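Side-chain contacts in Ufm1-specific protease (Caenorhabditis elegans, PDB 5EJJ), which cleaves the peptide bond after the C-terminal glycine of the ubiquitin-like modifier UFM1, acting as a thiol protease, and is needed to bring a subset of odorant receptors to olfactory cilia: residues I6-Q9 with A10-Q13; F38-K41 with A42-Q45; Y293-P296 with G297-S300; R321-L325 with F326-S330. All coordinates share one frame; numbering follows the deposited sequence.

Interaction 1. Residues I6-Q9 with A10-Q13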
loop_
_atom_site.group_PDB
_atom_site.type_symbol
_atom_site.label_atom_id
_atom_site.label_comp_id
_atom_site.label_asym_id
_atom_site.label_seq_id
_atom_site.Cartn_x
_atom_site.Cartn_y
_atom_site.Cartn_z
ATOM N N ILE A 6 9.672 9.801 -17.055
ATOM C CA ILE A 6 8.522 8.948 -16.848
ATOM C C ILE A 6 8.968 7.510 -16.583
ATOM O O ILE A 6 10.053 7.081 -17.009
ATOM C CB ILE A 6 7.605 9.026 -18.066
ATOM C CG1 ILE A 6 6.274 8.341 -17.799
ATOM C CG2 ILE A 6 8.304 8.485 -19.290
ATOM C CD1 ILE A 6 5.300 8.473 -18.959
ATOM N N ASP A 7 8.153 6.772 -15.836
ATOM C CA ASP A 7 8.381 5.347 -15.706
ATOM C C ASP A 7 7.454 4.636 -16.679
ATOM O O ASP A 7 6.298 4.331 -16.339
ATOM C CB ASP A 7 8.136 4.903 -14.276
ATOM C CG ASP A 7 8.516 3.450 -14.025
ATOM O OD1 ASP A 7 8.405 2.614 -14.950
ATOM O OD2 ASP A 7 8.910 3.141 -12.871
ATOM N N ALA A 8 7.962 4.383 -17.891
ATOM C CA ALA A 8 7.180 3.730 -18.936
ATOM C C ALA A 8 6.659 2.326 -18.579
ATOM O O ALA A 8 5.540 1.991 -18.940
ATOM C CB ALA A 8 7.940 3.702 -20.208
ATOM N N GLN A 9 7.447 1.512 -17.875
ATOM C CA GLN A 9 6.964 0.187 -17.468
ATOM C C GLN A 9 5.692 0.352 -16.678
ATOM O O GLN A 9 4.674 -0.300 -16.964
ATOM C CB GLN A 9 7.966 -0.577 -16.592
ATOM C CG GLN A 9 9.356 -0.841 -17.184
ATOM C CD GLN A 9 9.344 -1.739 -18.423
ATOM O OE1 GLN A 9 8.271 -2.121 -18.932
ATOM N NE2 GLN A 9 10.545 -2.074 -18.923
ATOM N N ALA A 10 5.763 1.243 -15.685
ATOM C CA ALA A 10 4.660 1.504 -14.765
ATOM C C ALA A 10 3.415 1.873 -15.569
ATOM O O ALA A 10 2.342 1.297 -15.366
ATOM C CB ALA A 10 5.041 2.581 -13.821
ATOM N N MET A 11 3.588 2.801 -16.516
ATOM C CA MET A 11 2.535 3.196 -17.458
ATOM C C MET A 11 1.914 2.017 -18.186
ATOM O O MET A 11 0.704 1.861 -18.136
ATOM C CB MET A 11 3.069 4.181 -18.486
ATOM C CG MET A 11 2.042 4.560 -19.550
ATOM S SD MET A 11 2.655 5.753 -20.784
ATOM C CE MET A 11 3.995 4.839 -21.543
ATOM N N PHE A 12 2.740 1.204 -18.859
ATOM C CA PHE A 12 2.284 0.013 -19.586
ATOM C C PHE A 12 1.460 -0.890 -18.693
ATOM O O PHE A 12 0.390 -1.376 -19.078
ATOM C CB PHE A 12 3.469 -0.801 -20.106
ATOM C CG PHE A 12 4.288 -0.090 -21.135
ATOM C CD1 PHE A 12 3.686 0.790 -22.032
ATOM C CD2 PHE A 12 5.655 -0.277 -21.195
ATOM C CE1 PHE A 12 4.434 1.475 -22.975
ATOM C CE2 PHE A 12 6.410 0.402 -22.132
ATOM C CZ PHE A 12 5.794 1.282 -23.028
ATOM N N GLN A 13 1.968 -1.122 -17.492
ATOM C CA GLN A 13 1.253 -1.936 -16.533
ATOM C C GLN A 13 -0.102 -1.338 -16.170
ATOM O O GLN A 13 -1.032 -2.057 -15.834
ATOM C CB GLN A 13 2.076 -2.087 -15.271
ATOM C CG GLN A 13 1.404 -2.948 -14.253
ATOM C CD GLN A 13 1.242 -4.341 -14.761
ATOM O OE1 GLN A 13 2.122 -4.858 -15.455
ATOM N NE2 GLN A 13 0.117 -4.966 -14.438
#
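D7 caps the N-terminus of helix 8-19, and its carboxylate reaches forward to A10 while I6 and M11 close over the same turn. D7 is the N-cap residue: OD1 accepts from A10 N at 3.1 Å. The amide comes from above the carboxylate plane, about 56° out of it. The side chain gets there because CG stands opposite the backbone N (chi1 -173°), turned back beside its own carbonyl. OD2 has weak bonds to H121 ND1 and V122 N, which tie the cap to the segment just after strand 117-119 of the same chain. One residue earlier, I6 CD1 lies 4.2 Å from M11 SD, the N' to N4 pairing known as a hydrophobic staple. The first backbone bonds of the helix follow, M11 N to D7 O and F12 N to A8 O.

The tight side is the one formed by I6, A8, M11 and F12, all buried. A8 CB touches M11 CE at 4.3 Å and F12 CE2 at 4.1 Å, and the same side chains pack on F110, I107, M101, V49 and F51. Q9 and A10 lie on the looser, solvent-facing side, where A10 CB does little more than rest beside the D7 carboxylate. An alanine in place of D7 would probably leave A10 N without its capping acceptor and the start of the helix less firmly fixed.

Back at F12, the A8 carbonyl oxygen stands 3.1 Å above one ring face, toward the rim, while Q9 OE1 approaches the ring edge, 3.9 Å from CD2.

Interaction 2. Residues F38-K41 with A42-Q45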
loop_
_atom_site.group_PDB
_atom_site.type_symbol
_atom_site.label_atom_id
_atom_site.label_comp_id
_atom_site.label_asym_id
_atom_site.label_seq_id
_atom_site.Cartn_x
_atom_site.Cartn_y
_atom_site.Cartn_z
ATOM N N PHE A 38 -0.424 12.522 -14.483
ATOM C CA PHE A 38 -0.259 13.257 -13.245
ATOM C C PHE A 38 1.202 13.210 -12.848
ATOM O O PHE A 38 1.885 12.223 -13.110
ATOM C CB PHE A 38 -1.110 12.631 -12.158
ATOM C CG PHE A 38 -2.580 12.783 -12.375
ATOM C CD1 PHE A 38 -3.219 13.974 -12.058
ATOM C CD2 PHE A 38 -3.332 11.735 -12.871
ATOM C CE1 PHE A 38 -4.596 14.126 -12.239
ATOM C CE2 PHE A 38 -4.698 11.865 -13.058
ATOM C CZ PHE A 38 -5.341 13.065 -12.741
ATOM N N GLY A 39 1.695 14.274 -12.222
ATOM C CA GLY A 39 3.115 14.340 -11.970
ATOM C C GLY A 39 3.558 15.521 -11.153
ATOM O O GLY A 39 2.743 16.349 -10.738
ATOM N N ARG A 40 4.863 15.575 -10.909
ATOM C CA ARG A 40 5.486 16.670 -10.201
ATOM C C ARG A 40 5.948 17.728 -11.216
ATOM O O ARG A 40 7.024 17.618 -11.810
ATOM C CB ARG A 40 6.645 16.142 -9.364
ATOM C CG ARG A 40 6.226 15.121 -8.310
ATOM C CD ARG A 40 7.426 14.472 -7.596
ATOM N NE ARG A 40 6.970 13.547 -6.560
ATOM C CZ ARG A 40 7.527 12.370 -6.295
ATOM N NH1 ARG A 40 8.572 11.958 -6.996
ATOM N NH2 ARG A 40 7.042 11.609 -5.319
ATOM N N LYS A 41 5.108 18.743 -11.412
ATOM C CA LYS A 41 5.256 19.730 -12.479
ATOM C C LYS A 41 6.566 20.479 -12.471
ATOM O O LYS A 41 7.102 20.778 -13.518
ATOM C CB LYS A 41 4.111 20.737 -12.423
ATOM C CG LYS A 41 3.957 21.602 -13.658
ATOM C CD LYS A 41 2.502 22.018 -13.769
ATOM C CE LYS A 41 2.300 23.369 -14.435
ATOM N NZ LYS A 41 1.028 23.979 -13.902
ATOM N N ALA A 42 7.087 20.801 -11.300
ATOM C CA ALA A 42 8.306 21.603 -11.252
ATOM C C ALA A 42 9.473 20.802 -11.791
ATOM O O ALA A 42 10.221 21.286 -12.643
ATOM C CB ALA A 42 8.598 22.069 -9.844
ATOM N N ARG A 43 9.617 19.565 -11.314
ATOM C CA ARG A 43 10.752 18.751 -11.733
ATOM C C ARG A 43 10.468 17.891 -12.957
ATOM O O ARG A 43 11.254 17.016 -13.294
ATOM C CB ARG A 43 11.341 17.924 -10.583
ATOM C CG ARG A 43 10.485 16.825 -10.078
ATOM C CD ARG A 43 11.086 16.297 -8.790
ATOM N NE ARG A 43 12.039 15.208 -8.990
ATOM C CZ ARG A 43 12.200 14.209 -8.119
ATOM N NH1 ARG A 43 11.465 14.179 -7.011
ATOM N NH2 ARG A 43 13.089 13.243 -8.343
ATOM N N LYS A 44 9.361 18.191 -13.624
ATOM C CA LYS A 44 9.005 17.572 -14.890
ATOM C C LYS A 44 9.133 16.062 -14.838
ATOM O O LYS A 44 9.798 15.457 -15.685
ATOM C CB LYS A 44 9.825 18.161 -16.015
ATOM C CG LYS A 44 9.410 19.570 -16.331
ATOM C CD LYS A 44 10.266 20.164 -17.432
ATOM C CE LYS A 44 9.512 21.239 -18.203
ATOM N NZ LYS A 44 9.413 22.526 -17.463
ATOM N N GLN A 45 8.478 15.476 -13.828
ATOM C CA GLN A 45 8.551 14.045 -13.550
ATOM C C GLN A 45 7.151 13.433 -13.463
ATOM O O GLN A 45 6.389 13.779 -12.588
ATOM C CB GLN A 45 9.312 13.815 -12.247
ATOM C CG GLN A 45 9.536 12.367 -11.943
ATOM C CD GLN A 45 10.031 12.160 -10.547
ATOM O OE1 GLN A 45 9.585 12.820 -9.623
ATOM N NE2 GLN A 45 10.963 11.236 -10.379
HETATM O O HOH W 1 6.586 21.933 -15.829
#
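R40 and Q45 form an antiparallel hydrogen-bonded pair, with R40 N to Q45 O at 2.9 Å and Q45 N returning to R40 O, at the end of the β-hairpin joining strands 33-40 and 45-53. K44 and Q45 both face R40, which makes a G1 β bulge; K44 takes the left-handed backbone conformation of its first position. A weak bond from K44 N to K41 O helps close the turn.

R40 and Q45 send their side chains to the same side of the sheet and run alongside each other. The R40 chain is extended from CG to NE, which carries NH1 out to Q45 OE1, 2.9 Å away. That oxygen lies near the guanidinium plane, whereas the donor stands 35° above the Q45 amide plane. R43 joins them, its guanidinium turned only 12° from that of R40. The close positive charges are probably offset by salt bridges, R40 NE to D72 and R43 NH1 to E125. A leucine in place of R40 would probably leave D72 without its mate and let the Q45 amide turn. The same Q45 OE1 also sits over the R43 guanidinium, 3.3 Å above the plane at its centre.

Interaction 3. Residues Y293-P296 with G297-S300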
loop_
_atom_site.group_PDB
_atom_site.type_symbol
_atom_site.label_atom_id
_atom_site.label_comp_id
_atom_site.label_asym_id
_atom_site.label_seq_id
_atom_site.Cartn_x
_atom_site.Cartn_y
_atom_site.Cartn_z
ATOM N N TYR A 293 -3.580 4.432 1.129
ATOM C CA TYR A 293 -3.079 3.193 0.585
ATOM C C TYR A 293 -1.807 3.452 -0.178
ATOM O O TYR A 293 -1.509 4.584 -0.562
ATOM C CB TYR A 293 -4.072 2.605 -0.400
ATOM C CG TYR A 293 -5.418 2.347 0.175
ATOM C CD1 TYR A 293 -6.411 3.308 0.127
ATOM C CD2 TYR A 293 -5.705 1.138 0.761
ATOM C CE1 TYR A 293 -7.660 3.070 0.662
ATOM C CE2 TYR A 293 -6.945 0.877 1.289
ATOM C CZ TYR A 293 -7.914 1.845 1.247
ATOM O OH TYR A 293 -9.137 1.565 1.793
ATOM N N LEU A 294 -1.062 2.377 -0.413
ATOM C CA LEU A 294 0.045 2.376 -1.359
ATOM C C LEU A 294 -0.223 1.214 -2.275
ATOM O O LEU A 294 0.209 0.108 -1.994
ATOM C CB LEU A 294 1.368 2.145 -0.641
ATOM C CG LEU A 294 2.586 2.044 -1.548
ATOM C CD1 LEU A 294 2.620 3.238 -2.443
ATOM C CD2 LEU A 294 3.848 2.001 -0.718
ATOM N N PRO A 295 -0.978 1.443 -3.350
ATOM C CA PRO A 295 -1.307 0.356 -4.266
ATOM C C PRO A 295 -0.060 -0.321 -4.780
ATOM O O PRO A 295 1.011 0.285 -4.737
ATOM C CB PRO A 295 -2.027 1.075 -5.403
ATOM C CG PRO A 295 -2.711 2.205 -4.717
ATOM C CD PRO A 295 -1.692 2.677 -3.697
ATOM N N PRO A 296 -0.192 -1.577 -5.238
ATOM C CA PRO A 296 0.952 -2.307 -5.794
ATOM C C PRO A 296 1.553 -1.536 -6.960
ATOM O O PRO A 296 0.830 -1.144 -7.881
ATOM C CB PRO A 296 0.322 -3.623 -6.279
ATOM C CG PRO A 296 -1.120 -3.306 -6.464
ATOM C CD PRO A 296 -1.429 -2.372 -5.327
ATOM N N GLY A 297 2.853 -1.282 -6.887
ATOM C CA GLY A 297 3.560 -0.662 -7.984
ATOM C C GLY A 297 3.779 0.810 -7.775
ATOM O O GLY A 297 4.771 1.372 -8.257
ATOM N N TRP A 298 2.836 1.431 -7.068
ATOM C CA TRP A 298 2.834 2.881 -6.837
ATOM C C TRP A 298 3.995 3.415 -5.982
ATOM O O TRP A 298 4.480 2.741 -5.080
ATOM C CB TRP A 298 1.529 3.267 -6.171
ATOM C CG TRP A 298 0.371 3.321 -7.074
ATOM C CD1 TRP A 298 0.096 2.499 -8.112
ATOM C CD2 TRP A 298 -0.683 4.280 -7.024
ATOM N NE1 TRP A 298 -1.084 2.882 -8.720
ATOM C CE2 TRP A 298 -1.575 3.976 -8.066
ATOM C CE3 TRP A 298 -0.958 5.370 -6.195
ATOM C CZ2 TRP A 298 -2.712 4.722 -8.302
ATOM C CZ3 TRP A 298 -2.078 6.096 -6.427
ATOM C CH2 TRP A 298 -2.947 5.777 -7.471
ATOM N N VAL A 299 4.427 4.634 -6.251
ATOM C CA VAL A 299 5.537 5.198 -5.497
ATOM C C VAL A 299 5.134 6.498 -4.825
ATOM O O VAL A 299 5.968 7.206 -4.267
ATOM C CB VAL A 299 6.742 5.470 -6.387
ATOM C CG1 VAL A 299 7.246 4.199 -6.937
ATOM C CG2 VAL A 299 6.347 6.397 -7.518
ATOM N N SER A 300 3.852 6.823 -4.892
ATOM C CA SER A 300 3.297 7.894 -4.099
ATOM C C SER A 300 1.961 7.321 -3.625
ATOM O O SER A 300 1.407 6.436 -4.284
ATOM C CB SER A 300 3.160 9.164 -4.951
ATOM O OG SER A 300 2.228 10.102 -4.409
#
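The W298 indole lies flat against P295, whose ring atoms spread over one of its faces. P295 CB stands over the five-membered ring, 3.6 Å from its centroid and only 7° off the normal, a clear CH-pi contact. P295 CG sits above the middle of the whole indole, and P295 CD reaches the six-membered ring, 3.7 Å from W298 CE3. At the edge, in the plane of the indole, lies the carbonyl oxygen of S300. The imidazole of H48 also meets W298, the two ring planes inclined at roughly 45°.

L294 packs against the base of the same side chain. With its CG swung opposite the backbone N (chi1 177°), CD1 comes to 3.9 Å from W298 CB and lies beside the W298 carbonyl oxygen. The leucine therefore meets the root of the tryptophan and the proline meets its ring, one residue after the other.

The backbone brings the two sides together: W298 N donates to P295 O at 3.2 Å, from well above the carbonyl plane. G297 has a positive phi, where a side chain would press against the P296 carbonyl oxygen. P296 and G297 thus occupy the two corner positions of a type II β turn running from P295 to W298, the proline-glycine corner familiar for this turn, placed in the loop that links strand 289-293 to strand 302-306.

Interaction 4. Residues R321-L325 with F326-S330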
loop_
_atom_site.group_PDB
_atom_site.type_symbol
_atom_site.label_atom_id
_atom_site.label_comp_id
_atom_site.label_asym_id
_atom_site.label_seq_id
_atom_site.Cartn_x
_atom_site.Cartn_y
_atom_site.Cartn_z
ATOM N N ARG A 321 -15.209 0.069 -8.958
ATOM C CA ARG A 321 -15.177 1.299 -9.725
ATOM C C ARG A 321 -13.825 1.955 -9.538
ATOM O O ARG A 321 -13.169 2.358 -10.505
ATOM C CB ARG A 321 -16.293 2.222 -9.254
ATOM C CG ARG A 321 -16.171 3.659 -9.703
ATOM C CD ARG A 321 -16.893 3.928 -11.012
ATOM N NE ARG A 321 -17.105 5.366 -11.202
ATOM C CZ ARG A 321 -16.945 6.000 -12.366
ATOM N NH1 ARG A 321 -16.571 5.321 -13.455
ATOM N NH2 ARG A 321 -17.154 7.316 -12.438
ATOM N N LEU A 322 -13.399 2.028 -8.282
ATOM C CA LEU A 322 -12.131 2.645 -7.951
ATOM C C LEU A 322 -10.949 1.944 -8.615
ATOM O O LEU A 322 -10.047 2.619 -9.096
ATOM C CB LEU A 322 -11.945 2.741 -6.441
ATOM C CG LEU A 322 -12.700 3.850 -5.707
ATOM C CD1 LEU A 322 -11.955 4.191 -4.471
ATOM C CD2 LEU A 322 -12.840 5.086 -6.540
ATOM N N HIS A 323 -10.960 0.608 -8.655
ATOM C CA HIS A 323 -9.940 -0.164 -9.376
ATOM C C HIS A 323 -9.807 0.286 -10.840
ATOM O O HIS A 323 -8.699 0.454 -11.371
ATOM C CB HIS A 323 -10.247 -1.660 -9.330
ATOM C CG HIS A 323 -9.738 -2.354 -8.104
ATOM N ND1 HIS A 323 -10.207 -2.077 -6.837
ATOM C CD2 HIS A 323 -8.809 -3.329 -7.952
ATOM C CE1 HIS A 323 -9.587 -2.844 -5.955
ATOM N NE2 HIS A 323 -8.735 -3.614 -6.608
ATOM N N LYS A 324 -10.938 0.499 -11.494
ATOM C CA LYS A 324 -10.915 0.959 -12.879
ATOM C C LYS A 324 -10.386 2.387 -12.999
ATOM O O LYS A 324 -9.685 2.725 -13.959
ATOM C CB LYS A 324 -12.320 0.852 -13.502
ATOM C CG LYS A 324 -12.695 -0.560 -13.898
ATOM C CD LYS A 324 -14.154 -0.687 -14.286
ATOM C CE LYS A 324 -14.647 -2.125 -14.054
ATOM N NZ LYS A 324 -16.112 -2.273 -14.296
ATOM N N LEU A 325 -10.745 3.232 -12.037
ATOM C CA LEU A 325 -10.395 4.637 -12.119
ATOM C C LEU A 325 -8.908 4.832 -11.899
ATOM O O LEU A 325 -8.266 5.629 -12.605
ATOM C CB LEU A 325 -11.185 5.443 -11.108
ATOM C CG LEU A 325 -12.647 5.678 -11.465
ATOM C CD1 LEU A 325 -13.336 6.402 -10.312
ATOM C CD2 LEU A 325 -12.740 6.486 -12.745
ATOM N N PHE A 326 -8.363 4.082 -10.941
ATOM C CA PHE A 326 -6.952 4.176 -10.597
ATOM C C PHE A 326 -6.080 3.103 -11.247
ATOM O O PHE A 326 -4.940 2.886 -10.830
ATOM C CB PHE A 326 -6.787 4.178 -9.086
ATOM C CG PHE A 326 -7.335 5.402 -8.456
ATOM C CD1 PHE A 326 -8.434 5.339 -7.616
ATOM C CD2 PHE A 326 -6.792 6.642 -8.763
ATOM C CE1 PHE A 326 -8.953 6.481 -7.079
ATOM C CE2 PHE A 326 -7.303 7.781 -8.226
ATOM C CZ PHE A 326 -8.380 7.710 -7.392
ATOM N N ASN A 327 -6.624 2.462 -12.284
ATOM C CA ASN A 327 -5.965 1.390 -13.025
ATOM C C ASN A 327 -5.332 0.369 -12.100
ATOM O O ASN A 327 -4.189 -0.040 -12.320
ATOM C CB ASN A 327 -4.915 1.925 -13.989
ATOM C CG ASN A 327 -5.495 2.826 -15.057
ATOM O OD1 ASN A 327 -4.761 3.452 -15.820
ATOM N ND2 ASN A 327 -6.813 2.915 -15.112
ATOM N N LEU A 328 -6.049 -0.013 -11.049
ATOM C CA LEU A 328 -5.582 -1.081 -10.187
ATOM C C LEU A 328 -5.856 -2.419 -10.869
ATOM O O LEU A 328 -6.645 -2.483 -11.818
ATOM C CB LEU A 328 -6.276 -1.003 -8.841
ATOM C CG LEU A 328 -6.110 0.356 -8.176
ATOM C CD1 LEU A 328 -6.776 0.378 -6.791
ATOM C CD2 LEU A 328 -4.647 0.698 -8.088
ATOM N N PRO A 329 -5.191 -3.494 -10.413
ATOM C CA PRO A 329 -5.384 -4.797 -11.064
ATOM C C PRO A 329 -6.565 -5.546 -10.455
ATOM O O PRO A 329 -6.812 -5.402 -9.254
ATOM C CB PRO A 329 -4.077 -5.523 -10.759
ATOM C CG PRO A 329 -3.642 -4.967 -9.422
ATOM C CD PRO A 329 -4.172 -3.550 -9.345
ATOM N N SER A 330 -7.271 -6.334 -11.266
ATOM C CA SER A 330 -8.529 -6.975 -10.850
ATOM C C SER A 330 -8.389 -8.369 -10.228
ATOM O O SER A 330 -9.335 -8.913 -9.682
ATOM C CB SER A 330 -9.469 -7.055 -12.036
ATOM O OG SER A 330 -8.831 -7.719 -13.108
#
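H323 and L328 meet because each holds CG beside its backbone N, with chi1 of -85° and -55°, and this brings the imidazole under the leucine where helix 312-325 ends in a Schellman motif. F326 is the first residue to leave the helix and N327 turns into the left-handed region. The chain is then folded back by the two defining bonds: L328 N to H323 O at 2.7 Å, in the carbonyl plane and on a lone pair, and N327 N to K324 O, which is weak. Just before them F326 N makes the last regular helical bond, to L322 O.

The H323-L328 contact is the apolar pairing usual across such a cap. The two side chains cross at about a right angle. L328 CD1 lies over the centre of the imidazole, 4.2 Å from its centroid in a CH-pi contact, while L328 CB packs on H323 CD2 at 3.6 Å. The ring's rotation is fixed from outside the cap, for H323 ND1 is hydrogen-bonded to the R319 carbonyl oxygen one turn back in the helix.

Around the helix end, F326 runs alongside L322, with CE1 4.2 Å from L322 CD2, and both enter the apolar layer of F64, L65 and L304. The amide of N327 works both ways: OD1 accepts from F51 N, and ND2 gives a weak bond to K324 O. At the imidazole edge, near the ring plane, the P329 carbonyl oxygen sits 3.2 Å from H323 CD2.

In the fold
Interactions 3 and 4 pack directly on each other, their centres about 13 Å apart: P295 CB lies 3.8 Å from L328 CD2, so the proline-glycine turn leans on the helix cap. Interactions 1 and 2 do not touch these two or each other; interaction 1 comes within about 5 Å of interaction 4, nearest atoms. Strand 45-53 is a common neighbour. M11 of interaction 1 and N327 of interaction 4 both meet F51, while R40 of interaction 2 and V299 of interaction 3 both touch I47. Through I47 and F51, interactions 3 and 4 thus pack on the N-terminal MPN region, and all four contacts lie away from the inferred catalytic residues C396, D520 and H522.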